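Member of s1p family of ribosomal proteins (Pyrococcus furiosus, PDB 5YH1) binds manganese through its DHH domain, the part of the longer protein present here, and probably acts as an exonuclease on nucleic acids. Local coordinates at residues R56-R61 with E129-I135; K152-I158 with Y180-H184; S347-H351 with V375-S379. All coordinates share one frame. Residues are numbered along the deposited sequence.

Contact 1 of 3, residues R56-R61 with E129-I135; sequences RPIILR and ELPLVVI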
ATOM      1  N   ARG A  56     -31.246   0.241  -1.149  1.00 29.59           N
ATOM      2  CA  ARG A  56     -30.175  -0.698  -0.852  1.00 29.71           C
ATOM      3  C   ARG A  56     -28.892  -0.235  -1.543  1.00 29.35           C
ATOM      4  O   ARG A  56     -28.938   0.172  -2.706  1.00 30.67           O
ATOM      5  CB  ARG A  56     -30.555  -2.090  -1.349  1.00 29.20           C
ATOM      6  CG  ARG A  56     -29.499  -3.153  -1.086  1.00 30.16           C
ATOM      7  CD  ARG A  56     -29.896  -4.499  -1.667  1.00 29.73           C
ATOM      8  NE  ARG A  56     -31.181  -4.968  -1.146  1.00 30.46           N
ATOM      9  CZ  ARG A  56     -31.349  -5.733  -0.062  1.00 33.10           C
ATOM     10  NH1 ARG A  56     -30.322  -6.161   0.668  1.00 32.08           N
ATOM     11  NH2 ARG A  56     -32.577  -6.087   0.295  1.00 33.69           N
ATOM     12  N   PRO A  57     -27.742  -0.310  -0.846  1.00 28.50           N
ATOM     13  CA  PRO A  57     -26.501   0.079  -1.510  1.00 28.12           C
ATOM     14  C   PRO A  57     -26.089  -0.893  -2.600  1.00 27.96           C
ATOM     15  O   PRO A  57     -26.533  -2.043  -2.617  1.00 27.75           O
ATOM     16  CB  PRO A  57     -25.456   0.089  -0.383  1.00 28.37           C
ATOM     17  CG  PRO A  57     -26.061  -0.634   0.759  1.00 28.68           C
ATOM     18  CD  PRO A  57     -27.548  -0.656   0.574  1.00 28.58           C
ATOM     19  N   ILE A  58     -25.258  -0.402  -3.515  1.00 27.69           N
ATOM     20  CA  ILE A  58     -24.720  -1.189  -4.601  1.00 26.82           C
ATOM     21  C   ILE A  58     -23.204  -1.054  -4.596  1.00 25.79           C
ATOM     22  O   ILE A  58     -22.675   0.053  -4.490  1.00 24.48           O
ATOM     23  CB  ILE A  58     -25.283  -0.703  -5.950  1.00 28.35           C
ATOM     24  CG1 ILE A  58     -26.786  -0.973  -6.014  1.00 29.85           C
ATOM     25  CG2 ILE A  58     -24.557  -1.361  -7.123  1.00 28.21           C
ATOM     26  CD1 ILE A  58     -27.458  -0.383  -7.240  1.00 31.08           C
ATOM     27  N   ILE A  59     -22.516  -2.186  -4.699  1.00 26.33           N
ATOM     28  CA  ILE A  59     -21.085  -2.204  -4.973  1.00 27.96           C
ATOM     29  C   ILE A  59     -20.895  -2.707  -6.391  1.00 26.27           C
ATOM     30  O   ILE A  59     -21.342  -3.807  -6.728  1.00 25.51           O
ATOM     31  CB  ILE A  59     -20.307  -3.182  -4.080  1.00 29.27           C
ATOM     32  CG1 ILE A  59     -20.583  -2.927  -2.619  1.00 32.72           C
ATOM     33  CG2 ILE A  59     -18.809  -3.058  -4.346  1.00 29.52           C
ATOM     34  CD1 ILE A  59     -19.980  -4.012  -1.750  1.00 35.29           C
ATOM     35  N   LEU A  60     -20.219  -1.904  -7.204  1.00 25.75           N
ATOM     36  CA  LEU A  60     -19.861  -2.299  -8.561  1.00 25.60           C
ATOM     37  C   LEU A  60     -18.347  -2.494  -8.660  1.00 24.45           C
ATOM     38  O   LEU A  60     -17.579  -1.544  -8.528  1.00 24.81           O
ATOM     39  CB  LEU A  60     -20.365  -1.261  -9.568  1.00 26.19           C
ATOM     40  CG  LEU A  60     -20.433  -1.713 -11.029  1.00 27.44           C
ATOM     41  CD1 LEU A  60     -21.322  -0.795 -11.837  1.00 28.46           C
ATOM     42  CD2 LEU A  60     -19.055  -1.773 -11.668  1.00 28.54           C
ATOM     43  N   ARG A  61     -17.936  -3.737  -8.884  1.00 24.90           N
ATOM     44  CA  ARG A  61     -16.538  -4.097  -9.123  1.00 24.82           C
ATOM     45  C   ARG A  61     -16.329  -4.296 -10.608  1.00 24.68           C
ATOM     46  O   ARG A  61     -17.141  -4.966 -11.256  1.00 24.78           O
ATOM     47  CB  ARG A  61     -16.205  -5.413  -8.434  1.00 25.48           C
ATOM     48  CG  ARG A  61     -15.950  -5.302  -6.950  1.00 26.54           C
ATOM     49  CD  ARG A  61     -14.464  -5.219  -6.685  1.00 27.09           C
ATOM     50  NE  ARG A  61     -14.182  -4.855  -5.302  1.00 26.91           N
ATOM     51  CZ  ARG A  61     -13.061  -4.264  -4.906  1.00 27.94           C
ATOM     52  NH1 ARG A  61     -12.104  -3.973  -5.781  1.00 29.87           N
ATOM     53  NH2 ARG A  61     -12.888  -3.972  -3.629  1.00 27.86           N
ATOM     54  N   GLU A 129     -28.945  -1.857   4.651  1.00 34.71           N
ATOM     55  CA  GLU A 129     -29.041  -3.220   4.150  1.00 36.08           C
ATOM     56  C   GLU A 129     -27.713  -3.617   3.506  1.00 32.21           C
ATOM     57  O   GLU A 129     -26.918  -2.764   3.102  1.00 29.94           O
ATOM     58  CB  GLU A 129     -30.149  -3.329   3.103  1.00 41.03           C
ATOM     59  CG  GLU A 129     -31.550  -3.051   3.620  1.00 45.73           C
ATOM     60  CD  GLU A 129     -32.149  -4.239   4.335  1.00 50.29           C
ATOM     61  OE1 GLU A 129     -31.625  -4.629   5.393  1.00 59.24           O
ATOM     62  OE2 GLU A 129     -33.152  -4.787   3.838  1.00 57.42           O
ATOM     63  N   LEU A 130     -27.480  -4.917   3.409  1.00 30.99           N
ATOM     64  CA  LEU A 130     -26.321  -5.425   2.697  1.00 30.80           C
ATOM     65  C   LEU A 130     -26.515  -5.176   1.197  1.00 29.44           C
ATOM     66  O   LEU A 130     -27.640  -5.202   0.693  1.00 27.76           O
ATOM     67  CB  LEU A 130     -26.114  -6.904   2.986  1.00 31.67           C
ATOM     68  CG  LEU A 130     -25.839  -7.264   4.449  1.00 33.76           C
ATOM     69  CD1 LEU A 130     -25.583  -8.757   4.557  1.00 35.08           C
ATOM     70  CD2 LEU A 130     -24.676  -6.484   5.038  1.00 33.76           C
ATOM     71  N   PRO A 131     -25.423  -4.891   0.487  1.00 29.10           N
ATOM     72  CA  PRO A 131     -25.554  -4.396  -0.884  1.00 27.97           C
ATOM     73  C   PRO A 131     -25.870  -5.468  -1.910  1.00 26.34           C
ATOM     74  O   PRO A 131     -25.711  -6.652  -1.645  1.00 24.84           O
ATOM     75  CB  PRO A 131     -24.171  -3.807  -1.176  1.00 28.65           C
ATOM     76  CG  PRO A 131     -23.256  -4.563  -0.278  1.00 29.25           C
ATOM     77  CD  PRO A 131     -24.040  -4.796   0.974  1.00 29.19           C
ATOM     78  N   LEU A 132     -26.349  -5.018  -3.063  1.00 25.69           N
ATOM     79  CA  LEU A 132     -26.304  -5.800  -4.280  1.00 25.19           C
ATOM     80  C   LEU A 132     -24.894  -5.619  -4.830  1.00 24.89           C
ATOM     81  O   LEU A 132     -24.400  -4.490  -4.933  1.00 24.66           O
ATOM     82  CB  LEU A 132     -27.330  -5.276  -5.294  1.00 25.20           C
ATOM     83  CG  LEU A 132     -27.349  -5.915  -6.687  1.00 25.02           C
ATOM     84  CD1 LEU A 132     -27.868  -7.336  -6.591  1.00 25.38           C
ATOM     85  CD2 LEU A 132     -28.203  -5.096  -7.647  1.00 25.74           C
ATOM     86  N   VAL A 133     -24.257  -6.731  -5.171  1.00 25.06           N
ATOM     87  CA  VAL A 133     -22.930  -6.725  -5.764  1.00 24.59           C
ATOM     88  C   VAL A 133     -23.032  -6.986  -7.272  1.00 25.11           C
ATOM     89  O   VAL A 133     -23.633  -7.989  -7.702  1.00 24.63           O
ATOM     90  CB  VAL A 133     -22.031  -7.782  -5.093  1.00 24.45           C
ATOM     91  CG1 VAL A 133     -20.679  -7.865  -5.785  1.00 24.20           C
ATOM     92  CG2 VAL A 133     -21.844  -7.454  -3.613  1.00 25.02           C
ATOM     93  N   VAL A 134     -22.464  -6.066  -8.056  1.00 24.13           N
ATOM     94  CA  VAL A 134     -22.418  -6.168  -9.519  1.00 23.54           C
ATOM     95  C   VAL A 134     -20.961  -6.230  -9.939  1.00 24.10           C
ATOM     96  O   VAL A 134     -20.202  -5.292  -9.664  1.00 24.15           O
ATOM     97  CB  VAL A 134     -23.081  -4.953 -10.206  1.00 23.54           C
ATOM     98  CG1 VAL A 134     -23.086  -5.123 -11.721  1.00 23.05           C
ATOM     99  CG2 VAL A 134     -24.501  -4.739  -9.688  1.00 23.58           C
ATOM    100  N   ILE A 135     -20.570  -7.336 -10.577  1.00 24.32           N
ATOM    101  CA  ILE A 135     -19.199  -7.541 -11.032  1.00 25.45           C
ATOM    102  C   ILE A 135     -19.194  -7.483 -12.550  1.00 24.89           C
ATOM    103  O   ILE A 135     -20.028  -8.134 -13.193  1.00 23.11           O
ATOM    104  CB  ILE A 135     -18.635  -8.921 -10.659  1.00 26.70           C
ATOM    105  CG1 ILE A 135     -19.084  -9.357  -9.271  1.00 29.74           C
ATOM    106  CG2 ILE A 135     -17.110  -8.910 -10.786  1.00 26.61           C
ATOM    107  CD1 ILE A 135     -18.486  -8.537  -8.147  1.00 31.31           C
TER
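Glu129 opens the second segment beside Arg56. Its CB lies over one face of the Arg56 guanidinium, and its carboxylate makes a long salt bridge, Arg56 NH2 to Glu129 OE2 at 3.8 Å. Only the charges attract here, because OE2 sits well out of the guanidinium plane. At Leu130 the backbone takes over: Arg56 NH1 donates to Leu130 O at 2.8 Å. The ring of Pro131 packs on Ile59, with Ile59 CD1 3.6 Å from Pro131 CG. From Leu132 on, the segments pair as parallel strands; the axes of strands 58-61 and 132-135 come within 4.7 Å and diverge by 16°. Leu132 N donates to Pro57 O at 3.0 Å, and Leu132 O accepts from Ile59 N at 3.0 Å. Val133 shares its face of the sheet with Ile59 and Arg61, towards helix 109-126, where Met119 covers Ile59. Val134 repeats the pattern of Leu132, with Val134 N to Ile59 O and Arg61 N to Val134 O both at 2.9 Å. Its side chain joins Ile58, Leu60 and Leu132 on the other face, where helix 32-53 covers Ile58 and Leu132. Ile135 pairs with Arg61, whose guanidinium turns away to a salt bridge with Asp115. These are neighbouring interior strands of a five-stranded parallel sheet, 132-136 in the middle, with helices on both faces: the Rossmann-like core of the DHH N-terminal domain.

Contact 2 of 3, residues K152-I158 with Y180-H184; sequences KAYGVKI and YVDVH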
ATOM      1  N   LYS A 152     -21.982 -15.340  -0.163  1.00 29.57           N
ATOM      2  CA  LYS A 152     -23.208 -16.090   0.114  1.00 32.30           C
ATOM      3  C   LYS A 152     -23.381 -16.418   1.607  1.00 31.40           C
ATOM      4  O   LYS A 152     -24.500 -16.564   2.079  1.00 30.54           O
ATOM      5  CB  LYS A 152     -23.296 -17.341  -0.764  1.00 33.79           C
ATOM      6  CG  LYS A 152     -23.621 -17.022  -2.231  1.00 36.80           C
ATOM      7  CD  LYS A 152     -24.833 -16.102  -2.389  1.00 37.29           C
ATOM      8  CE  LYS A 152     -25.332 -16.071  -3.829  1.00 38.23           C
ATOM      9  NZ  LYS A 152     -26.460 -15.117  -4.019  1.00 37.63           N
ATOM     10  N   ALA A 153     -22.287 -16.471   2.357  1.00 30.17           N
ATOM     11  CA  ALA A 153     -22.391 -16.571   3.811  1.00 29.11           C
ATOM     12  C   ALA A 153     -23.115 -15.357   4.408  1.00 28.74           C
ATOM     13  O   ALA A 153     -23.616 -15.421   5.532  1.00 29.55           O
ATOM     14  CB  ALA A 153     -21.018 -16.727   4.434  1.00 29.28           C
ATOM     15  N   TYR A 154     -23.185 -14.260   3.656  1.00 27.20           N
ATOM     16  CA  TYR A 154     -23.902 -13.065   4.095  1.00 26.73           C
ATOM     17  C   TYR A 154     -25.246 -12.859   3.381  1.00 26.43           C
ATOM     18  O   TYR A 154     -25.879 -11.821   3.562  1.00 28.17           O
ATOM     19  CB  TYR A 154     -22.990 -11.836   3.936  1.00 26.81           C
ATOM     20  CG  TYR A 154     -21.811 -11.913   4.868  1.00 26.44           C
ATOM     21  CD1 TYR A 154     -20.703 -12.678   4.545  1.00 26.20           C
ATOM     22  CD2 TYR A 154     -21.827 -11.259   6.097  1.00 26.01           C
ATOM     23  CE1 TYR A 154     -19.631 -12.785   5.414  1.00 26.28           C
ATOM     24  CE2 TYR A 154     -20.760 -11.358   6.973  1.00 26.08           C
ATOM     25  CZ  TYR A 154     -19.663 -12.120   6.629  1.00 26.23           C
ATOM     26  OH  TYR A 154     -18.602 -12.229   7.505  1.00 25.20           O
ATOM     27  N   GLY A 155     -25.686 -13.840   2.594  1.00 26.17           N
ATOM     28  CA  GLY A 155     -26.937 -13.722   1.815  1.00 26.64           C
ATOM     29  C   GLY A 155     -26.949 -12.619   0.761  1.00 27.64           C
ATOM     30  O   GLY A 155     -28.010 -12.076   0.425  1.00 28.42           O
ATOM     31  N   VAL A 156     -25.775 -12.282   0.236  1.00 27.30           N
ATOM     32  CA  VAL A 156     -25.638 -11.196  -0.734  1.00 27.53           C
ATOM     33  C   VAL A 156     -26.057 -11.664  -2.130  1.00 27.62           C
ATOM     34  O   VAL A 156     -25.727 -12.774  -2.544  1.00 28.19           O
ATOM     35  CB  VAL A 156     -24.188 -10.653  -0.747  1.00 27.85           C
ATOM     36  CG1 VAL A 156     -23.891  -9.848  -2.003  1.00 27.79           C
ATOM     37  CG2 VAL A 156     -23.937  -9.807   0.501  1.00 28.40           C
ATOM     38  N   LYS A 157     -26.798 -10.819  -2.838  1.00 28.28           N
ATOM     39  CA  LYS A 157     -27.165 -11.102  -4.230  1.00 29.66           C
ATOM     40  C   LYS A 157     -26.134 -10.516  -5.174  1.00 28.14           C
ATOM     41  O   LYS A 157     -25.533  -9.478  -4.889  1.00 26.05           O
ATOM     42  CB  LYS A 157     -28.567 -10.590  -4.532  1.00 32.69           C
ATOM     43  CG  LYS A 157     -29.610 -11.354  -3.738  1.00 36.35           C
ATOM     44  CD  LYS A 157     -31.012 -10.915  -4.089  1.00 41.84           C
ATOM     45  CE  LYS A 157     -32.037 -11.805  -3.402  1.00 45.51           C
ATOM     46  NZ  LYS A 157     -33.413 -11.311  -3.682  1.00 48.13           N
ATOM     47  N   ILE A 158     -25.915 -11.218  -6.281  1.00 27.05           N
ATOM     48  CA  ILE A 158     -24.767 -10.986  -7.129  1.00 27.02           C
ATOM     49  C   ILE A 158     -25.198 -10.970  -8.596  1.00 26.95           C
ATOM     50  O   ILE A 158     -25.829 -11.918  -9.076  1.00 27.37           O
ATOM     51  CB  ILE A 158     -23.694 -12.085  -6.924  1.00 26.65           C
ATOM     52  CG1 ILE A 158     -23.251 -12.163  -5.455  1.00 26.58           C
ATOM     53  CG2 ILE A 158     -22.485 -11.826  -7.808  1.00 26.19           C
ATOM     54  CD1 ILE A 158     -22.463 -13.415  -5.119  1.00 25.85           C
ATOM     55  N   TYR A 180     -23.446 -19.953  -8.121  1.00 32.14           N
ATOM     56  CA  TYR A 180     -23.092 -19.053  -7.025  1.00 31.57           C
ATOM     57  C   TYR A 180     -23.524 -17.607  -7.249  1.00 32.44           C
ATOM     58  O   TYR A 180     -23.309 -16.772  -6.379  1.00 31.62           O
ATOM     59  CB  TYR A 180     -21.589 -19.105  -6.774  1.00 31.83           C
ATOM     60  CG  TYR A 180     -21.106 -20.480  -6.411  1.00 31.46           C
ATOM     61  CD1 TYR A 180     -21.052 -20.892  -5.083  1.00 32.08           C
ATOM     62  CD2 TYR A 180     -20.724 -21.378  -7.395  1.00 32.95           C
ATOM     63  CE1 TYR A 180     -20.615 -22.164  -4.745  1.00 33.42           C
ATOM     64  CE2 TYR A 180     -20.288 -22.654  -7.070  1.00 34.30           C
ATOM     65  CZ  TYR A 180     -20.233 -23.035  -5.745  1.00 34.12           C
ATOM     66  OH  TYR A 180     -19.792 -24.291  -5.436  1.00 37.32           O
ATOM     67  N   VAL A 181     -24.122 -17.308  -8.403  1.00 32.08           N
ATOM     68  CA  VAL A 181     -24.589 -15.950  -8.696  1.00 31.18           C
ATOM     69  C   VAL A 181     -26.038 -15.961  -9.172  1.00 30.81           C
ATOM     70  O   VAL A 181     -26.517 -16.967  -9.684  1.00 30.82           O
ATOM     71  CB  VAL A 181     -23.694 -15.236  -9.737  1.00 31.81           C
ATOM     72  CG1 VAL A 181     -22.244 -15.195  -9.260  1.00 31.46           C
ATOM     73  CG2 VAL A 181     -23.793 -15.886 -11.109  1.00 31.22           C
ATOM     74  N   ASP A 182     -26.709 -14.824  -9.022  1.00 30.00           N
ATOM     75  CA  ASP A 182     -28.146 -14.718  -9.264  1.00 30.26           C
ATOM     76  C   ASP A 182     -28.513 -14.426 -10.721  1.00 31.01           C
ATOM     77  O   ASP A 182     -29.559 -14.860 -11.199  1.00 30.70           O
ATOM     78  CB  ASP A 182     -28.735 -13.651  -8.340  1.00 31.16           C
ATOM     79  CG  ASP A 182     -28.591 -14.026  -6.864  1.00 32.67           C
ATOM     80  OD1 ASP A 182     -29.526 -14.658  -6.351  1.00 33.92           O
ATOM     81  OD2 ASP A 182     -27.532 -13.760  -6.245  1.00 31.26           O
ATOM     82  N   VAL A 183     -27.683 -13.658 -11.411  1.00 30.26           N
ATOM     83  CA  VAL A 183     -27.816 -13.524 -12.862  1.00 29.89           C
ATOM     84  C   VAL A 183     -26.446 -13.281 -13.478  1.00 29.29           C
ATOM     85  O   VAL A 183     -25.658 -12.461 -12.980  1.00 28.68           O
ATOM     86  CB  VAL A 183     -28.811 -12.424 -13.278  1.00 30.66           C
ATOM     87  CG1 VAL A 183     -28.325 -11.047 -12.865  1.00 31.50           C
ATOM     88  CG2 VAL A 183     -29.058 -12.469 -14.785  1.00 30.94           C
ATOM     89  N   HIS A 184     -26.169 -14.024 -14.548  1.00 27.02           N
ATOM     90  CA  HIS A 184     -24.902 -13.960 -15.244  1.00 25.58           C
ATOM     91  C   HIS A 184     -25.167 -13.606 -16.711  1.00 26.83           C
ATOM     92  O   HIS A 184     -25.722 -14.411 -17.457  1.00 26.60           O
ATOM     93  CB  HIS A 184     -24.186 -15.295 -15.086  1.00 24.70           C
ATOM     94  CG  HIS A 184     -22.784 -15.304 -15.606  1.00 23.91           C
ATOM     95  ND1 HIS A 184     -22.001 -16.435 -15.589  1.00 24.17           N
ATOM     96  CD2 HIS A 184     -22.040 -14.339 -16.192  1.00 23.64           C
ATOM     97  CE1 HIS A 184     -20.822 -16.162 -16.120  1.00 24.22           C
ATOM     98  NE2 HIS A 184     -20.825 -14.899 -16.503  1.00 24.10           N
TER
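A Schellman motif ends helix 145-152 and leads the chain into the next strand of the parallel sheet, where it meets the approach to edge strand 183-185. Gly155 is the C-prime residue, with positive phi, and Gly155 N bonds to Lys152 O at 3.0 Å. At this turn, Tyr154 OH makes a hydrogen bond with Gly274 O of the second subunit. Lys152 reaches across the turn. Its NZ donates to Val156 O at 2.9 Å and forms a salt bridge with Asp182 OD2 at 2.8 Å. The same Asp182 OD2 accepts from Ile158 N at 3.0 Å, so one carboxylate oxygen joins the end of the helix to the start of the strand. Ile158 O in turn accepts from Asp182 N at 3.0 Å and, weakly, from Val183 N at 3.5 Å. Ile158 CG2 packs on Val181 CG1 at 3.7 Å. The junction of strands 158-161 and 183-185 is covered by two helices: Tyr148 of helix 145-152 touches Ile158, Tyr180 and Val181, and Met47 of helix 32-53 lies against Lys157, Asp182 and Val183.

Contact 3 of 3, residues S347-H351 with V375-S379; sequences SGIIH and VVRAS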
ATOM      1  N   SER A 347       4.630  -6.568 -23.526  1.00 25.92           N
ATOM      2  CA  SER A 347       4.543  -7.704 -24.442  1.00 26.62           C
ATOM      3  C   SER A 347       3.599  -7.399 -25.605  1.00 25.00           C
ATOM      4  O   SER A 347       3.861  -7.793 -26.733  1.00 24.35           O
ATOM      5  CB  SER A 347       4.082  -8.970 -23.715  1.00 27.72           C
ATOM      6  OG  SER A 347       2.711  -8.866 -23.358  1.00 28.28           O
ATOM      7  N   GLY A 348       2.518  -6.677 -25.320  1.00 24.98           N
ATOM      8  CA  GLY A 348       1.577  -6.255 -26.352  1.00 25.02           C
ATOM      9  C   GLY A 348       2.188  -5.281 -27.346  1.00 25.59           C
ATOM     10  O   GLY A 348       1.927  -5.361 -28.549  1.00 24.89           O
ATOM     11  N   ILE A 349       3.003  -4.362 -26.838  1.00 25.61           N
ATOM     12  CA  ILE A 349       3.660  -3.354 -27.673  1.00 26.19           C
ATOM     13  C   ILE A 349       4.682  -4.021 -28.588  1.00 25.26           C
ATOM     14  O   ILE A 349       4.793  -3.663 -29.756  1.00 24.81           O
ATOM     15  CB  ILE A 349       4.349  -2.281 -26.800  1.00 27.82           C
ATOM     16  CG1 ILE A 349       3.304  -1.386 -26.136  1.00 28.92           C
ATOM     17  CG2 ILE A 349       5.321  -1.433 -27.609  1.00 28.64           C
ATOM     18  CD1 ILE A 349       3.849  -0.648 -24.927  1.00 29.57           C
ATOM     19  N   ILE A 350       5.434  -4.979 -28.050  1.00 24.47           N
ATOM     20  CA  ILE A 350       6.397  -5.736 -28.847  1.00 24.21           C
ATOM     21  C   ILE A 350       5.657  -6.588 -29.879  1.00 25.49           C
ATOM     22  O   ILE A 350       6.017  -6.610 -31.068  1.00 24.64           O
ATOM     23  CB  ILE A 350       7.297  -6.606 -27.954  1.00 24.40           C
ATOM     24  CG1 ILE A 350       8.229  -5.708 -27.118  1.00 24.78           C
ATOM     25  CG2 ILE A 350       8.125  -7.581 -28.786  1.00 24.41           C
ATOM     26  CD1 ILE A 350       8.804  -6.386 -25.885  1.00 25.40           C
ATOM     27  N   HIS A 351       4.610  -7.270 -29.423  1.00 25.86           N
ATOM     28  CA  HIS A 351       3.827  -8.129 -30.300  1.00 27.65           C
ATOM     29  C   HIS A 351       3.221  -7.331 -31.463  1.00 27.72           C
ATOM     30  O   HIS A 351       3.319  -7.754 -32.618  1.00 27.35           O
ATOM     31  CB  HIS A 351       2.732  -8.837 -29.505  1.00 27.62           C
ATOM     32  CG  HIS A 351       2.049  -9.929 -30.257  1.00 28.12           C
ATOM     33  ND1 HIS A 351       2.722 -11.031 -30.738  1.00 28.77           N
ATOM     34  CD2 HIS A 351       0.749 -10.109 -30.581  1.00 27.74           C
ATOM     35  CE1 HIS A 351       1.865 -11.842 -31.330  1.00 28.36           C
ATOM     36  NE2 HIS A 351       0.660 -11.305 -31.249  1.00 28.14           N
ATOM     37  N   VAL A 375       4.280 -14.013 -20.240  1.00 27.33           N
ATOM     38  CA  VAL A 375       3.097 -13.552 -20.949  1.00 27.18           C
ATOM     39  C   VAL A 375       3.208 -14.024 -22.390  1.00 26.82           C
ATOM     40  O   VAL A 375       4.268 -13.929 -22.989  1.00 26.64           O
ATOM     41  CB  VAL A 375       2.959 -12.022 -20.895  1.00 28.33           C
ATOM     42  CG1 VAL A 375       1.741 -11.564 -21.686  1.00 28.56           C
ATOM     43  CG2 VAL A 375       2.838 -11.568 -19.446  1.00 28.95           C
ATOM     44  N   VAL A 376       2.113 -14.563 -22.918  1.00 28.09           N
ATOM     45  CA  VAL A 376       2.085 -15.183 -24.235  1.00 28.91           C
ATOM     46  C   VAL A 376       1.064 -14.471 -25.107  1.00 29.55           C
ATOM     47  O   VAL A 376      -0.067 -14.255 -24.686  1.00 28.72           O
ATOM     48  CB  VAL A 376       1.700 -16.670 -24.154  1.00 28.98           C
ATOM     49  CG1 VAL A 376       1.685 -17.298 -25.549  1.00 29.76           C
ATOM     50  CG2 VAL A 376       2.663 -17.424 -23.244  1.00 29.06           C
ATOM     51  N   ARG A 377       1.473 -14.099 -26.314  1.00 30.47           N
ATOM     52  CA  ARG A 377       0.561 -13.505 -27.292  1.00 30.51           C
ATOM     53  C   ARG A 377       0.721 -14.179 -28.639  1.00 28.86           C
ATOM     54  O   ARG A 377       1.832 -14.349 -29.125  1.00 27.94           O
ATOM     55  CB  ARG A 377       0.799 -12.007 -27.394  1.00 32.82           C
ATOM     56  CG  ARG A 377       0.203 -11.271 -26.216  1.00 35.69           C
ATOM     57  CD  ARG A 377       0.742  -9.872 -26.076  1.00 38.61           C
ATOM     58  NE  ARG A 377      -0.315  -8.961 -25.647  1.00 44.69           N
ATOM     59  CZ  ARG A 377      -0.559  -8.583 -24.396  1.00 50.07           C
ATOM     60  NH1 ARG A 377       0.169  -9.029 -23.386  1.00 55.29           N
ATOM     61  NH2 ARG A 377      -1.548  -7.734 -24.151  1.00 54.96           N
ATOM     62  N   ALA A 378      -0.407 -14.586 -29.210  1.00 29.78           N
ATOM     63  CA  ALA A 378      -0.470 -15.296 -30.479  1.00 29.90           C
ATOM     64  C   ALA A 378      -1.288 -14.477 -31.469  1.00 30.04           C
ATOM     65  O   ALA A 378      -2.404 -14.080 -31.166  1.00 28.65           O
ATOM     66  CB  ALA A 378      -1.120 -16.651 -30.276  1.00 31.40           C
ATOM     67  N   SER A 379      -0.731 -14.204 -32.643  1.00 29.72           N
ATOM     68  CA  SER A 379      -1.500 -13.558 -33.713  1.00 29.82           C
ATOM     69  C   SER A 379      -2.588 -14.491 -34.255  1.00 30.08           C
ATOM     70  O   SER A 379      -2.550 -15.709 -34.040  1.00 28.33           O
ATOM     71  CB  SER A 379      -0.576 -13.169 -34.861  1.00 28.58           C
ATOM     72  OG  SER A 379      -0.043 -14.333 -35.458  1.00 27.57           O
TER
HETATM   73  O   HOH W   1      -2.391 -10.728 -31.608  1.00 37.41           O
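His351 lays one face of its ring over the side chain of Arg377. Arg377 CB stands 3.7 Å from the ring centroid and 10° off its normal, a CH-pi contact. This is alpha/beta packing: helix 343-358 lies on one face of a six-stranded mixed sheet, over strand 373-378. The axes of the two short segments are 9.1 Å apart and run in similar directions, 30° from parallel. Ser347, Gly348 and His351 form the helix side that meets the strand. Ser347 OG lies 3.3 Å from Val375 CG1 and also bonds to Gly344 O. Gly348 CA sits over a face of the Arg377 guanidinium, 3.4 Å from Arg377 NE, a close approach with no side chain in between. Ile349 and Ile350 face helix 286-311 instead, packing on Leu308. The ring of His351 is also tied to the adjacent strand, with ND1 bonded to Thr366 OG1. A water links its other nitrogen to the strand end, 3.1 Å from His351 NE2 and, by a weak bond, 3.4 Å from Ala378 O.

Overall arrangement
Contacts 1 and 2 build successive parts of one parallel sheet, with centres 10 Å apart. They meet directly: Val133 N lies 3.0 Å from Lys157 O, a probable hydrogen bond, and Val133 CG2 packs on Val156 CG1 at 3.5 Å. Contact 3 belongs to a separate mixed sheet on the opposite side of the chain's centre. Its centre is about 36 Å from each of the others. The manganese site of Asp67, Asp137, His163 and Asp229 lies between these regions. The side chains of Ile135 in contact 1 and Arg377 in contact 3 are each about 12 Å from the metal, whereas contact 2 lies away from the site.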